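Side-chain contact in OmpT protein (Vibrio cholerae serotype O1, PDB 6EHD), which probably acts as a general diffusion porin of the outer membrane, a beta-barrel channel that lets small solutes and ions pass: residues A[88-91]-A[92-96]. The protein carries 1 engineered substitution. Sequence-based numbering, arbitrary orientation.
Sequences WTTS and DDVYG. With C8E ((hydroxyethyloxy)tri(ethyloxy)octane), chain B.
Asp92 and Asp93, neighbours on a single short helix, both turn a carboxylate oxygen toward CB of Trp88: OD2 of Asp92 lies 3.9 Å from it and OD1 of Asp93 4.0 Å. The Asp92 side chain runs alongside the indole in the same direction, its carboxylate plane turned 67° from the ring, and swings there because CG is anti to the backbone N (chi1 -166°). Both carboxylates have further partners: Asp92 OD1 is hydrogen-bonded to Tyr110 OH, Asp92 OD2 to N4 of an MES molecule probably from the crystallisation liquor, and Asp93 OD2 forms a salt bridge with Lys123 NZ, which also reaches Trp88 O.

Thr89 is the N-cap residue. A chi1 of 66° tucks its OG1 back over its own main chain, where Thr89 OG1 donates to Ser91 OG at 2.7 Å and passes 3.5 Å from CB of Asp92, the two side chains of Thr89 and Asp92 lying roughly perpendicular. Ser91 OG is bonded in turn to Glu150. Thr89 O accepts from Asp93 N at 3.1 Å, with a weaker bond from Asp92 N. One step on, Val94 N bonds Thr90 O at 2.9 Å.

Tyr95 closes the turn: its N bonds Ser91 O, and the chain then leaves helical conformation with a positive phi of 62°. A water donates to both Ser91 O, at 2.9 Å, and Tyr95 O, tying the last turn to the departing chain.

The helix belongs to the long connection between strands 80-84 and 121-128, which folds into the barrel lumen, consistent with the constriction loop (L3) of the porin family. Thr90 and Val94 touch Lys134 and Trp132 of strand 131-138, Thr89 and Ser91 pack on strand 147-157, and Trp88 rests on Arg69 and Asn70 of strand 67-77.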
# COMPACT_ATOMS: atom_id res chain seq x y z
N TRP A 88 8.95 -2.59 -2.45
CA TRP A 88 7.78 -2.21 -1.58
C TRP A 88 7.87 -3.01 -0.25
O TRP A 88 8.44 -4.15 -0.28
CB TRP A 88 6.45 -2.45 -2.27
CG TRP A 88 6.33 -1.82 -3.63
CD1 TRP A 88 6.02 -2.49 -4.78
CD2 TRP A 88 6.70 -0.50 -4.02
NE1 TRP A 88 6.09 -1.64 -5.84
CE2 TRP A 88 6.51 -0.41 -5.40
CE3 TRP A 88 7.20 0.63 -3.32
CZ2 TRP A 88 6.78 0.76 -6.12
CZ3 TRP A 88 7.45 1.81 -4.03
CH2 TRP A 88 7.24 1.86 -5.41
N THR A 89 7.28 -2.51 0.83
CA THR A 89 7.20 -3.32 2.09
C THR A 89 6.31 -4.58 1.94
O THR A 89 5.37 -4.63 1.11
CB THR A 89 6.76 -2.50 3.31
OG1 THR A 89 5.41 -2.06 3.16
CG2 THR A 89 7.67 -1.32 3.58
N THR A 90 6.64 -5.61 2.72
CA THR A 90 5.81 -6.81 2.85
C THR A 90 4.34 -6.38 3.29
O THR A 90 3.35 -6.92 2.77
CB THR A 90 6.39 -7.78 3.92
OG1 THR A 90 7.69 -8.20 3.52
CG2 THR A 90 5.48 -9.00 4.11
N SER A 91 4.29 -5.41 4.20
CA SER A 91 2.96 -4.85 4.64
C SER A 91 2.12 -4.27 3.48
O SER A 91 0.85 -4.41 3.46
CB SER A 91 3.16 -3.81 5.79
OG SER A 91 4.15 -2.84 5.45
N ASP A 92 2.78 -3.65 2.51
CA ASP A 92 2.11 -3.11 1.28
C ASP A 92 1.68 -4.23 0.37
O ASP A 92 0.57 -4.14 -0.19
CB ASP A 92 3.02 -2.16 0.56
CG ASP A 92 2.33 -1.30 -0.53
OD1 ASP A 92 1.45 -0.52 -0.19
OD2 ASP A 92 2.77 -1.38 -1.69
N ASP A 93 2.49 -5.30 0.25
CA ASP A 93 2.14 -6.45 -0.61
C ASP A 93 0.89 -7.13 -0.05
O ASP A 93 -0.07 -7.53 -0.81
CB ASP A 93 3.27 -7.50 -0.64
CG ASP A 93 4.57 -7.04 -1.31
OD1 ASP A 93 4.59 -6.02 -2.01
OD2 ASP A 93 5.62 -7.77 -1.04
N VAL A 94 0.85 -7.36 1.28
CA VAL A 94 -0.28 -8.10 1.90
C VAL A 94 -1.55 -7.21 1.96
O VAL A 94 -2.63 -7.66 1.64
CB VAL A 94 0.09 -8.57 3.32
CG1 VAL A 94 -1.10 -9.02 4.18
CG2 VAL A 94 1.24 -9.59 3.32
N TYR A 95 -1.39 -5.94 2.34
CA TYR A 95 -2.43 -4.92 2.28
C TYR A 95 -3.63 -5.30 3.20
O TYR A 95 -3.39 -5.76 4.40
CB TYR A 95 -2.82 -4.59 0.80
CG TYR A 95 -3.36 -3.17 0.59
CD1 TYR A 95 -2.62 -2.02 1.01
CD2 TYR A 95 -4.60 -2.93 -0.09
CE1 TYR A 95 -3.11 -0.73 0.85
CE2 TYR A 95 -5.04 -1.59 -0.32
CZ TYR A 95 -4.34 -0.50 0.18
OH TYR A 95 -4.79 0.82 -0.03
N GLY A 96 -4.87 -5.15 2.70
CA GLY A 96 -6.09 -5.39 3.55
C GLY A 96 -7.31 -5.01 2.75
O GLY A 96 -7.21 -4.87 1.52
O9 C8E B . 4.24 -11.28 -2.26
C10 C8E B . 5.05 -11.73 -3.33
C11 C8E B . 4.51 -12.93 -4.10
O12 C8E B . 3.76 -13.80 -3.25
C13 C8E B . 3.32 -14.99 -3.92
C14 C8E B . 2.36 -15.79 -3.03
O15 C8E B . 1.28 -15.03 -2.43
C16 C8E B . 0.36 -15.91 -1.76
C17 C8E B . -0.46 -15.19 -0.70
O18 C8E B . -0.79 -13.86 -1.01
C19 C8E B . -1.59 -13.08 -0.11
C20 C8E B . -0.78 -12.03 0.63
O21 C8E B . -0.15 -11.23 -0.34
O HOH W 1 -1.08 -4.68 5.63